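Local coordinates for isomaltodextranase (Arthrobacter globiformis, PDB 5AWQ), which hydrolyses (1->6)-alpha-D-glucosidic linkages in polysaccharides, releasing successive isomaltose units from the non-reducing ends of the chains, at residues G122-P127 against Y197-F202; P38-I43 against I77-G82; D262-N267 against L311-D316. All coordinates share one frame; numbering follows the deposited sequence.

Contact 1. Residues G122-P127 against Y197-F202. With GLC (alpha-D-glucopyranose), chain B.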
loop_
_atom_site.group_PDB
_atom_site.type_symbol
_atom_site.label_atom_id
_atom_site.label_comp_id
_atom_site.label_asym_id
_atom_site.label_seq_id
_atom_site.Cartn_x
_atom_site.Cartn_y
_atom_site.Cartn_z
ATOM N N GLY A 122 -12.354 -12.619 1.939
ATOM C CA GLY A 122 -11.028 -12.406 1.377
ATOM C C GLY A 122 -10.369 -13.739 1.131
ATOM O O GLY A 122 -10.484 -14.645 1.947
ATOM N N VAL A 123 -9.641 -13.852 0.023
ATOM C CA VAL A 123 -9.028 -15.128 -0.335
ATOM C C VAL A 123 -7.529 -14.999 -0.549
ATOM O O VAL A 123 -7.074 -14.123 -1.272
ATOM C CB VAL A 123 -9.683 -15.747 -1.591
ATOM C CG1 VAL A 123 -8.893 -16.946 -2.103
ATOM C CG2 VAL A 123 -11.109 -16.157 -1.268
ATOM N N TYR A 124 -6.791 -15.929 0.048
ATOM C CA TYR A 124 -5.372 -16.135 -0.248
ATOM C C TYR A 124 -5.279 -17.252 -1.286
ATOM O O TYR A 124 -5.613 -18.408 -1.017
ATOM C CB TYR A 124 -4.651 -16.525 1.047
ATOM C CG TYR A 124 -3.198 -16.965 0.974
ATOM C CD1 TYR A 124 -2.846 -18.246 0.544
ATOM C CD2 TYR A 124 -2.178 -16.124 1.443
ATOM C CE1 TYR A 124 -1.530 -18.661 0.544
ATOM C CE2 TYR A 124 -0.857 -16.549 1.447
ATOM C CZ TYR A 124 -0.546 -17.815 1.009
ATOM O OH TYR A 124 0.763 -18.255 1.017
ATOM N N TYR A 125 -4.836 -16.904 -2.484
ATOM C CA TYR A 125 -4.475 -17.924 -3.479
ATOM C C TYR A 125 -3.622 -17.309 -4.567
ATOM O O TYR A 125 -3.723 -16.110 -4.836
ATOM C CB TYR A 125 -5.707 -18.634 -4.082
ATOM C CG TYR A 125 -5.382 -20.069 -4.454
ATOM C CD1 TYR A 125 -5.259 -21.026 -3.475
ATOM C CD2 TYR A 125 -5.143 -20.450 -5.784
ATOM C CE1 TYR A 125 -4.926 -22.328 -3.778
ATOM C CE2 TYR A 125 -4.806 -21.760 -6.102
ATOM C CZ TYR A 125 -4.702 -22.694 -5.097
ATOM O OH TYR A 125 -4.368 -23.998 -5.408
ATOM N N ASN A 126 -2.794 -18.135 -5.205
ATOM C CA ASN A 126 -1.963 -17.723 -6.312
ATOM C C ASN A 126 -2.492 -18.426 -7.560
ATOM O O ASN A 126 -2.503 -19.661 -7.634
ATOM C CB ASN A 126 -0.494 -18.080 -6.038
ATOM C CG ASN A 126 0.430 -17.569 -7.113
ATOM O OD1 ASN A 126 0.054 -17.489 -8.293
ATOM N ND2 ASN A 126 1.655 -17.213 -6.729
ATOM N N PRO A 127 -2.985 -17.649 -8.535
ATOM C CA PRO A 127 -3.599 -18.247 -9.721
ATOM C C PRO A 127 -2.603 -18.899 -10.684
ATOM O O PRO A 127 -3.013 -19.415 -11.726
ATOM C CB PRO A 127 -4.312 -17.073 -10.364
ATOM C CG PRO A 127 -3.483 -15.883 -10.000
ATOM C CD PRO A 127 -2.925 -16.180 -8.622
ATOM N N TYR A 197 -10.756 -8.788 -2.232
ATOM C CA TYR A 197 -9.357 -8.755 -1.853
ATOM C C TYR A 197 -8.745 -10.131 -2.106
ATOM O O TYR A 197 -9.165 -11.124 -1.508
ATOM C CB TYR A 197 -9.296 -8.416 -0.364
ATOM C CG TYR A 197 -7.925 -8.183 0.226
ATOM C CD1 TYR A 197 -6.984 -7.401 -0.407
ATOM C CD2 TYR A 197 -7.596 -8.749 1.418
ATOM C CE1 TYR A 197 -5.722 -7.197 0.152
ATOM C CE2 TYR A 197 -6.360 -8.550 1.990
ATOM C CZ TYR A 197 -5.438 -7.775 1.373
ATOM O OH TYR A 197 -4.203 -7.637 1.993
ATOM N N LEU A 198 -7.745 -10.172 -2.974
ATOM C CA LEU A 198 -7.064 -11.423 -3.318
ATOM C C LEU A 198 -5.588 -11.275 -2.947
ATOM O O LEU A 198 -4.907 -10.373 -3.436
ATOM C CB LEU A 198 -7.211 -11.725 -4.822
ATOM C CG LEU A 198 -6.588 -13.042 -5.313
ATOM C CD1 LEU A 198 -7.258 -14.264 -4.708
ATOM C CD2 LEU A 198 -6.603 -13.119 -6.826
ATOM N N ARG A 199 -5.112 -12.183 -2.101
ATOM C CA ARG A 199 -3.756 -12.141 -1.580
ATOM C C ARG A 199 -2.936 -13.228 -2.243
ATOM O O ARG A 199 -3.162 -14.404 -2.027
ATOM C CB ARG A 199 -3.777 -12.290 -0.069
ATOM C CG ARG A 199 -4.594 -11.198 0.595
ATOM C CD ARG A 199 -4.368 -11.118 2.075
ATOM N NE ARG A 199 -3.209 -10.299 2.350
ATOM C CZ ARG A 199 -2.047 -10.763 2.811
ATOM N NH1 ARG A 199 -1.066 -9.925 3.011
ATOM N NH2 ARG A 199 -1.879 -12.041 3.047
ATOM N N ILE A 200 -2.011 -12.783 -3.085
ATOM C CA ILE A 200 -1.238 -13.649 -3.980
ATOM C C ILE A 200 0.190 -13.765 -3.477
ATOM O O ILE A 200 0.964 -12.789 -3.540
ATOM C CB ILE A 200 -1.245 -13.077 -5.408
ATOM C CG1 ILE A 200 -2.695 -12.897 -5.908
ATOM C CG2 ILE A 200 -0.429 -13.961 -6.320
ATOM C CD1 ILE A 200 -2.794 -12.297 -7.294
ATOM N N ASP A 201 0.528 -14.955 -2.986
ATOM C CA ASP A 201 1.799 -15.213 -2.322
ATOM C C ASP A 201 2.689 -16.105 -3.171
ATOM O O ASP A 201 2.255 -16.709 -4.150
ATOM C CB ASP A 201 1.531 -15.883 -0.964
ATOM C CG ASP A 201 2.672 -15.739 0.036
ATOM O OD1 ASP A 201 3.664 -15.049 -0.253
ATOM O OD2 ASP A 201 2.507 -16.306 1.135
ATOM N N PHE A 202 3.970 -16.128 -2.792
ATOM C CA PHE A 202 4.959 -17.048 -3.332
ATOM C C PHE A 202 5.389 -16.738 -4.770
ATOM O O PHE A 202 6.067 -17.543 -5.374
ATOM C CB PHE A 202 4.523 -18.514 -3.170
ATOM C CG PHE A 202 4.619 -19.002 -1.757
ATOM C CD1 PHE A 202 5.858 -19.327 -1.216
ATOM C CD2 PHE A 202 3.496 -19.117 -0.968
ATOM C CE1 PHE A 202 5.965 -19.792 0.063
ATOM C CE2 PHE A 202 3.602 -19.550 0.334
ATOM C CZ PHE A 202 4.837 -19.881 0.850
HETATM C C1 GLC B . 4.803 -17.142 3.370
HETATM C C2 GLC B . 4.217 -15.761 3.615
HETATM C C3 GLC B . 3.317 -15.712 4.847
HETATM C C4 GLC B . 2.260 -16.812 4.767
HETATM C C5 GLC B . 2.989 -18.143 4.575
HETATM C C6 GLC B . 2.039 -19.333 4.439
HETATM O O2 GLC B . 5.292 -14.837 3.739
HETATM O O3 GLC B . 2.725 -14.425 4.996
HETATM O O4 GLC B . 1.492 -16.838 5.963
HETATM O O5 GLC B . 3.790 -18.125 3.401
HETATM O O6 GLC B . 2.801 -20.538 4.496
#
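Gly122-Tyr124 and Tyr197-Ile200 run as parallel neighbours in one sheet, their axes 4.8 Å apart and only 14° from alignment. Val123 sits in the middle of the ladder: its N gives a straight bond to Tyr197 O (3.2 Å), and its O takes Arg199 N at 2.9 Å. One step on, the bond from Tyr125 N to Arg199 O is bent and weak as the strands give way to loops.

Val123 and Leu198 share the face turned to helix 179-193, packing CG1 against CD1 under Phe190. The other face carries Tyr124 and Arg199. Arg199 lays its CG over one face of the Tyr197 ring, donates from NE to that residue's hydroxyl, and sends NH1 on to a salt bridge with Asp314.

From the last residue of its strand, Tyr124 reaches forward until its hydroxyl donates to Asp201 OD2 at 2.6 Å, on the anti side of the carboxylate. Ring and carboxylate planes stand 84° apart, and the ring edge meets the acid. The same hydroxyl abuts the edge of Phe202, 3.2 Å from CE2. Asn126, its CG swung opposite the backbone N (chi1 -175°), brings ND2 to Asp201 O at 2.7 Å, while its amide carbon rests against Ile200 CG2. Asp201 is thus held by both backbone and side chain, with OD2 left 3.3 Å from C1 of the chain B glucose; Phe202 CZ lies against that sugar's ring oxygen.

These are the third and fourth strands of a (beta/alpha)8 barrel, and the acid just after the fourth strand is the place of the nucleophile in family 27 glycosidases, a role assigned to Asp201 by similarity and consistent with its nearness to the anomeric carbon.

Contact 2. Residues P38-I43 against I77-G82; sequences PRYWNI and IACTDG. With GLC (alpha-D-glucopyranose), chain B; GLC (alpha-D-glucopyranose), chain C.
The Trp41 indole turns its edge to Ala78, CE3 lying 4.2 Å from CB, while one face has Ile43 N above its rim; NE1 goes to Asp347 O. On the opposite side of the sheet the Tyr40 ring meets Cys79 obliquely, CD2 being 3.7 Å from CB, and the sulfur makes an oblique Cys-aromatic contact. Asn42 ND2 lies at that ring's edge. Tyr40 CB packs on Ile77 CB at 3.6 Å.

Trp41 N to Ile77 O, Cys79 N to Trp41 O and Ile43 N to Cys79 O lace these parallel strands as the first two of the (beta/alpha)8 barrel, and their loops lead to the sugar site. There the Asn42 amide and Asp81 carboxylate, planes 72° apart, share one water: it accepts from Asn42 ND2 (2.8 Å) and donates to Asp81 OD1 and Thr80 O. Asn42 OD1 caps Tyr44 N. Asp81 OD2 takes O4 of the chain B glucose at 2.8 Å, and Gly82 N meets it from above the carboxylate plane. With an alanine here, glucose O4, Gly82 N and the bridging water would probably each lose an acceptor. Ile43, its CG1 between backbone N and carbonyl carbon (chi1 68°), lays that atom against Asp81 CB.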
loop_
_atom_site.group_PDB
_atom_site.type_symbol
_atom_site.label_atom_id
_atom_site.label_comp_id
_atom_site.label_asym_id
_atom_site.label_seq_id
_atom_site.Cartn_x
_atom_site.Cartn_y
_atom_site.Cartn_z
ATOM N N PRO A 38 -7.146 -1.837 3.389
ATOM C CA PRO A 38 -8.393 -2.312 3.951
ATOM C C PRO A 38 -8.246 -2.818 5.379
ATOM O O PRO A 38 -7.156 -3.206 5.805
ATOM C CB PRO A 38 -8.755 -3.476 3.033
ATOM C CG PRO A 38 -7.440 -4.007 2.559
ATOM C CD PRO A 38 -6.552 -2.813 2.456
ATOM N N ARG A 39 -9.371 -2.844 6.090
ATOM C CA ARG A 39 -9.488 -3.486 7.393
ATOM C C ARG A 39 -10.004 -4.888 7.232
ATOM O O ARG A 39 -11.019 -5.125 6.571
ATOM C CB ARG A 39 -10.473 -2.709 8.264
ATOM C CG ARG A 39 -10.109 -1.251 8.434
ATOM C CD ARG A 39 -11.097 -0.480 9.298
ATOM N NE ARG A 39 -10.886 0.953 9.116
ATOM C CZ ARG A 39 -11.657 1.915 9.621
ATOM N NH1 ARG A 39 -12.704 1.638 10.394
ATOM N NH2 ARG A 39 -11.365 3.165 9.355
ATOM N N TYR A 40 -9.324 -5.841 7.847
ATOM C CA TYR A 40 -9.755 -7.219 7.736
ATOM C C TYR A 40 -9.261 -8.074 8.877
ATOM O O TYR A 40 -8.425 -7.623 9.676
ATOM C CB TYR A 40 -9.383 -7.823 6.389
ATOM C CG TYR A 40 -7.901 -8.033 6.062
ATOM C CD1 TYR A 40 -7.093 -6.991 5.616
ATOM C CD2 TYR A 40 -7.335 -9.299 6.119
ATOM C CE1 TYR A 40 -5.769 -7.216 5.256
ATOM C CE2 TYR A 40 -6.020 -9.521 5.764
ATOM C CZ TYR A 40 -5.244 -8.478 5.347
ATOM O OH TYR A 40 -3.932 -8.741 4.979
ATOM N N TRP A 41 -9.781 -9.291 8.960
ATOM C CA TRP A 41 -9.299 -10.328 9.863
ATOM C C TRP A 41 -8.738 -11.451 9.026
ATOM O O TRP A 41 -9.243 -11.716 7.917
ATOM C CB TRP A 41 -10.453 -10.888 10.711
ATOM C CG TRP A 41 -10.073 -12.018 11.607
ATOM C CD1 TRP A 41 -9.470 -11.938 12.830
ATOM C CD2 TRP A 41 -10.230 -13.420 11.333
ATOM N NE1 TRP A 41 -9.252 -13.192 13.341
ATOM C CE2 TRP A 41 -9.700 -14.126 12.444
ATOM C CE3 TRP A 41 -10.772 -14.145 10.256
ATOM C CZ2 TRP A 41 -9.689 -15.520 12.505
ATOM C CZ3 TRP A 41 -10.771 -15.524 10.323
ATOM C CH2 TRP A 41 -10.252 -16.200 11.447
ATOM N N ASN A 42 -7.721 -12.132 9.551
ATOM C CA ASN A 42 -7.033 -13.205 8.858
ATOM C C ASN A 42 -6.872 -14.421 9.749
ATOM O O ASN A 42 -6.722 -14.281 10.963
ATOM C CB ASN A 42 -5.667 -12.689 8.384
ATOM C CG ASN A 42 -4.987 -13.620 7.411
ATOM O OD1 ASN A 42 -4.432 -14.641 7.791
ATOM N ND2 ASN A 42 -5.030 -13.264 6.136
ATOM N N ILE A 43 -6.909 -15.605 9.141
ATOM C CA ILE A 43 -6.798 -16.863 9.875
ATOM C C ILE A 43 -5.404 -17.175 10.436
ATOM O O ILE A 43 -5.229 -18.180 11.103
ATOM C CB ILE A 43 -7.216 -18.068 9.002
ATOM C CG1 ILE A 43 -6.217 -18.294 7.867
ATOM C CG2 ILE A 43 -8.639 -17.901 8.479
ATOM C CD1 ILE A 43 -6.390 -19.625 7.180
ATOM N N ILE A 77 -13.972 -7.807 6.275
ATOM C CA ILE A 77 -13.484 -8.899 5.436
ATOM C C ILE A 77 -12.889 -9.977 6.342
ATOM O O ILE A 77 -12.111 -9.657 7.218
ATOM C CB ILE A 77 -12.400 -8.378 4.463
ATOM C CG1 ILE A 77 -12.978 -7.419 3.422
ATOM C CG2 ILE A 77 -11.694 -9.535 3.768
ATOM C CD1 ILE A 77 -11.948 -6.642 2.633
ATOM N N ALA A 78 -13.294 -11.234 6.159
ATOM C CA ALA A 78 -12.664 -12.388 6.787
ATOM C C ALA A 78 -11.850 -13.050 5.694
ATOM O O ALA A 78 -12.390 -13.434 4.655
ATOM C CB ALA A 78 -13.691 -13.360 7.358
ATOM N N CYS A 79 -10.539 -13.138 5.907
ATOM C CA CYS A 79 -9.611 -13.535 4.853
ATOM C C CYS A 79 -8.883 -14.809 5.222
ATOM O O CYS A 79 -8.381 -14.947 6.323
ATOM C CB CYS A 79 -8.606 -12.410 4.648
ATOM S SG CYS A 79 -7.539 -12.579 3.196
ATOM N N THR A 80 -8.828 -15.748 4.287
ATOM C CA THR A 80 -8.031 -16.950 4.462
ATOM C C THR A 80 -6.543 -16.667 4.251
ATOM O O THR A 80 -6.167 -15.563 3.847
ATOM C CB THR A 80 -8.493 -18.089 3.519
ATOM O OG1 THR A 80 -8.337 -17.671 2.157
ATOM C CG2 THR A 80 -9.936 -18.448 3.771
ATOM N N ASP A 81 -5.699 -17.660 4.531
ATOM C CA ASP A 81 -4.261 -17.559 4.337
ATOM C C ASP A 81 -3.773 -18.882 3.736
ATOM O O ASP A 81 -4.517 -19.519 2.968
ATOM C CB ASP A 81 -3.559 -17.148 5.652
ATOM C CG ASP A 81 -2.154 -16.637 5.432
ATOM O OD1 ASP A 81 -2.003 -15.461 5.023
ATOM O OD2 ASP A 81 -1.205 -17.415 5.639
ATOM N N GLY A 82 -2.542 -19.280 4.035
ATOM C CA GLY A 82 -1.945 -20.466 3.463
ATOM C C GLY A 82 -2.429 -21.786 4.022
ATOM O O GLY A 82 -3.591 -21.925 4.415
HETATM C C1 GLC B . 4.803 -17.142 3.370
HETATM C C2 GLC B . 4.217 -15.761 3.615
HETATM C C3 GLC B . 3.317 -15.712 4.847
HETATM C C4 GLC B . 2.260 -16.812 4.767
HETATM C C5 GLC B . 2.989 -18.143 4.575
HETATM C C6 GLC B . 2.039 -19.333 4.439
HETATM O O2 GLC B . 5.292 -14.837 3.739
HETATM O O3 GLC B . 2.725 -14.425 4.996
HETATM O O4 GLC B . 1.492 -16.838 5.963
HETATM O O5 GLC B . 3.790 -18.125 3.401
HETATM O O6 GLC B . 2.801 -20.538 4.496
HETATM C C1 GLC C . 1.976 -21.686 4.707
HETATM C C2 GLC C . 2.858 -22.879 5.062
HETATM C C3 GLC C . 3.660 -23.389 3.874
HETATM C C4 GLC C . 2.706 -23.644 2.710
HETATM C C5 GLC C . 1.951 -22.353 2.420
HETATM C C6 GLC C . 0.940 -22.480 1.277
HETATM O O2 GLC C . 3.725 -22.514 6.138
HETATM O O3 GLC C . 4.363 -24.573 4.227
HETATM O O4 GLC C . 3.392 -24.080 1.554
HETATM O O5 GLC C . 1.197 -21.972 3.562
HETATM O O6 GLC C . -0.057 -23.456 1.542
HETATM O O HOH W 1 -3.742 -14.074 3.808
#

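Contact 3. Residues D262-N267 against L311-D316. With GLC (alpha-D-glucopyranose), chain B.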
loop_
_atom_site.group_PDB
_atom_site.type_symbol
_atom_site.label_atom_id
_atom_site.label_comp_id
_atom_site.label_asym_id
_atom_site.label_seq_id
_atom_site.Cartn_x
_atom_site.Cartn_y
_atom_site.Cartn_z
ATOM N N ASP A 262 -1.870 -3.629 -6.107
ATOM C CA ASP A 262 -2.306 -2.569 -5.190
ATOM C C ASP A 262 -1.501 -2.524 -3.895
ATOM O O ASP A 262 -1.203 -1.450 -3.406
ATOM C CB ASP A 262 -3.790 -2.735 -4.865
ATOM C CG ASP A 262 -4.654 -2.655 -6.093
ATOM O OD1 ASP A 262 -4.474 -1.692 -6.855
ATOM O OD2 ASP A 262 -5.525 -3.523 -6.266
ATOM N N LEU A 263 -1.191 -3.687 -3.332
ATOM C CA LEU A 263 -0.445 -3.788 -2.084
ATOM C C LEU A 263 0.790 -4.651 -2.257
ATOM O O LEU A 263 0.767 -5.612 -3.016
ATOM C CB LEU A 263 -1.301 -4.455 -0.997
ATOM C CG LEU A 263 -2.325 -3.640 -0.218
ATOM C CD1 LEU A 263 -3.439 -3.178 -1.110
ATOM C CD2 LEU A 263 -2.848 -4.450 0.963
ATOM N N VAL A 264 1.855 -4.300 -1.540
ATOM C CA VAL A 264 3.067 -5.105 -1.455
ATOM C C VAL A 264 3.472 -5.301 0.006
ATOM O O VAL A 264 3.511 -4.340 0.781
ATOM C CB VAL A 264 4.270 -4.493 -2.215
ATOM C CG1 VAL A 264 4.074 -4.639 -3.711
ATOM C CG2 VAL A 264 4.524 -3.044 -1.827
ATOM N N ARG A 265 3.754 -6.541 0.387
ATOM C CA ARG A 265 4.369 -6.810 1.687
ATOM C C ARG A 265 5.750 -6.181 1.755
ATOM O O ARG A 265 6.550 -6.321 0.818
ATOM C CB ARG A 265 4.464 -8.309 1.946
ATOM C CG ARG A 265 3.222 -8.908 2.606
ATOM C CD ARG A 265 3.212 -8.747 4.124
ATOM N NE ARG A 265 4.378 -9.423 4.673
ATOM C CZ ARG A 265 4.531 -10.738 4.785
ATOM N NH1 ARG A 265 3.542 -11.573 4.506
ATOM N NH2 ARG A 265 5.712 -11.213 5.187
ATOM N N ILE A 266 6.027 -5.539 2.892
ATOM C CA ILE A 266 7.283 -4.815 3.097
ATOM C C ILE A 266 8.136 -5.331 4.252
ATOM O O ILE A 266 9.145 -4.706 4.617
ATOM C CB ILE A 266 7.055 -3.288 3.195
ATOM C CG1 ILE A 266 6.020 -2.871 4.270
ATOM C CG2 ILE A 266 6.613 -2.751 1.843
ATOM C CD1 ILE A 266 6.285 -3.322 5.702
ATOM N N ASN A 267 7.767 -6.496 4.772
ATOM C CA ASN A 267 8.428 -7.092 5.937
ATOM C C ASN A 267 8.409 -8.597 5.893
ATOM O O ASN A 267 7.639 -9.199 5.145
ATOM C CB ASN A 267 7.767 -6.603 7.234
ATOM C CG ASN A 267 6.282 -6.972 7.354
ATOM O OD1 ASN A 267 5.548 -7.094 6.350
ATOM N ND2 ASN A 267 5.812 -7.090 8.594
ATOM N N LEU A 311 1.563 2.497 -4.599
ATOM C CA LEU A 311 1.300 1.248 -3.884
ATOM C C LEU A 311 0.850 1.539 -2.462
ATOM O O LEU A 311 1.255 2.536 -1.860
ATOM C CB LEU A 311 2.558 0.392 -3.823
ATOM C CG LEU A 311 2.861 -0.387 -5.104
ATOM C CD1 LEU A 311 4.296 -0.897 -5.137
ATOM C CD2 LEU A 311 1.874 -1.528 -5.254
ATOM N N ILE A 312 -0.005 0.665 -1.948
ATOM C CA ILE A 312 -0.239 0.575 -0.513
ATOM C C ILE A 312 0.769 -0.417 0.064
ATOM O O ILE A 312 0.916 -1.533 -0.444
ATOM C CB ILE A 312 -1.681 0.152 -0.219
ATOM C CG1 ILE A 312 -2.633 1.267 -0.667
ATOM C CG2 ILE A 312 -1.819 -0.196 1.260
ATOM C CD1 ILE A 312 -4.066 0.847 -0.828
ATOM N N LEU A 313 1.466 -0.004 1.123
ATOM C CA LEU A 313 2.431 -0.876 1.771
ATOM C C LEU A 313 1.769 -1.731 2.856
ATOM O O LEU A 313 1.005 -1.217 3.673
ATOM C CB LEU A 313 3.572 -0.044 2.353
ATOM C CG LEU A 313 4.227 0.950 1.396
ATOM C CD1 LEU A 313 5.413 1.629 2.086
ATOM C CD2 LEU A 313 4.670 0.312 0.084
ATOM N N ASP A 314 2.070 -3.022 2.818
ATOM C CA ASP A 314 1.423 -4.023 3.667
ATOM C C ASP A 314 2.399 -4.483 4.748
ATOM O O ASP A 314 3.405 -5.117 4.443
ATOM C CB ASP A 314 0.977 -5.179 2.761
ATOM C CG ASP A 314 0.327 -6.340 3.488
ATOM O OD1 ASP A 314 0.184 -6.335 4.715
ATOM O OD2 ASP A 314 -0.040 -7.279 2.770
ATOM N N GLY A 315 2.101 -4.116 5.990
ATOM C CA GLY A 315 2.893 -4.522 7.147
ATOM C C GLY A 315 2.520 -5.857 7.764
ATOM O O GLY A 315 2.968 -6.173 8.863
ATOM N N ASP A 316 1.754 -6.659 7.032
ATOM C CA ASP A 316 1.354 -7.996 7.465
ATOM C C ASP A 316 0.311 -7.970 8.578
ATOM O O ASP A 316 -0.584 -7.129 8.557
ATOM C CB ASP A 316 2.570 -8.891 7.778
ATOM C CG ASP A 316 2.287 -10.372 7.529
ATOM O OD1 ASP A 316 1.493 -10.705 6.632
ATOM O OD2 ASP A 316 2.905 -11.201 8.194
HETATM C C1 GLC B . 4.803 -17.142 3.370
HETATM C C2 GLC B . 4.217 -15.761 3.615
HETATM C C3 GLC B . 3.317 -15.712 4.847
HETATM C C4 GLC B . 2.260 -16.812 4.767
HETATM C C5 GLC B . 2.989 -18.143 4.575
HETATM C C6 GLC B . 2.039 -19.333 4.439
HETATM O O2 GLC B . 5.292 -14.837 3.739
HETATM O O3 GLC B . 2.725 -14.425 4.996
HETATM O O4 GLC B . 1.492 -16.838 5.963
HETATM O O5 GLC B . 3.790 -18.125 3.401
HETATM O O6 GLC B . 2.801 -20.538 4.496
#
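Arg265 and Asp316 lie face on: the carboxylate carbon sits over one face of the guanidinium, the two planes 30° apart. Asp316 OD1 is 3.1 Å from Arg265 NH1, but well out of the guanidinium plane, so the salt bridge rests on charge alone, with no N-H aimed at the oxygen. Asp316 OD2 accepts from Ala270 N. NH1 of Arg265 donates to O3 of the chain B glucose at the guanidinium edge (3.0 Å). NE and NH2 grip Asn267 side-on, NE reaching OD1 and NH2 reaching the backbone O at 2.8 Å. NH2 also pairs with Asp269, which itself bonds the sugar. Two bends, at chi2 (-83°) and chi3 (-60°), fold the arginine back so that its CG and CD brush the Asp314 carboxylate.

Asp314 OD1 accepts from Asp316 N at 2.8 Å, an Asx turn that shapes the bend bringing Asp316 over the arginine. Asn267 steadies the same bend with a bond from ND2 to Gly315 O, reached from above the carbonyl plane.

Behind this polar end run the sixth and seventh parallel strands of the (beta/alpha)8 barrel, laced by four backbone bonds from Asp262 O to Ile266 N. Toward the barrel interior, Leu263 and Ile312 lie side by side, CG 3.8 Å from CG2. On the outer face Val264 and Leu313 also point the same way, CG2 to CD2 3.9 Å, while Leu311 crosses Val264 and Ile266 crosses Leu313, each at about a right angle. Phe299 of helix 295-302 covers Ile266 and Leu313. Asp262 is assigned as proton donor by similarity, yet its side chain points back from the strand start to Arg27 and Ser29, far from the chain B glucose, a position that does not readily fit that role.

How the contacts relate
All three contacts are buried parallel strand pairs of one barrel, and none is a surface contact. Contacts 1 and 2 are neighbours, strand 120-124 bonding to strand 77-79 through Gly122. Contact 3 lies further round, with strand 242-245 between, and meets contact 1 across the interior through the Arg199-Asp314 salt bridge. Each pair is apolar on its outward face and polar where it opens on the chain B glucose, but the chemistry differs there: contact 1 brings a carboxylate to the anomeric carbon, contact 2 an acid to O4 with a bridging water, and contact 3 an arginine to O3. Contact 3 buries the most surface, 643 Å², against 542 and 475 Å² for contacts 1 and 2.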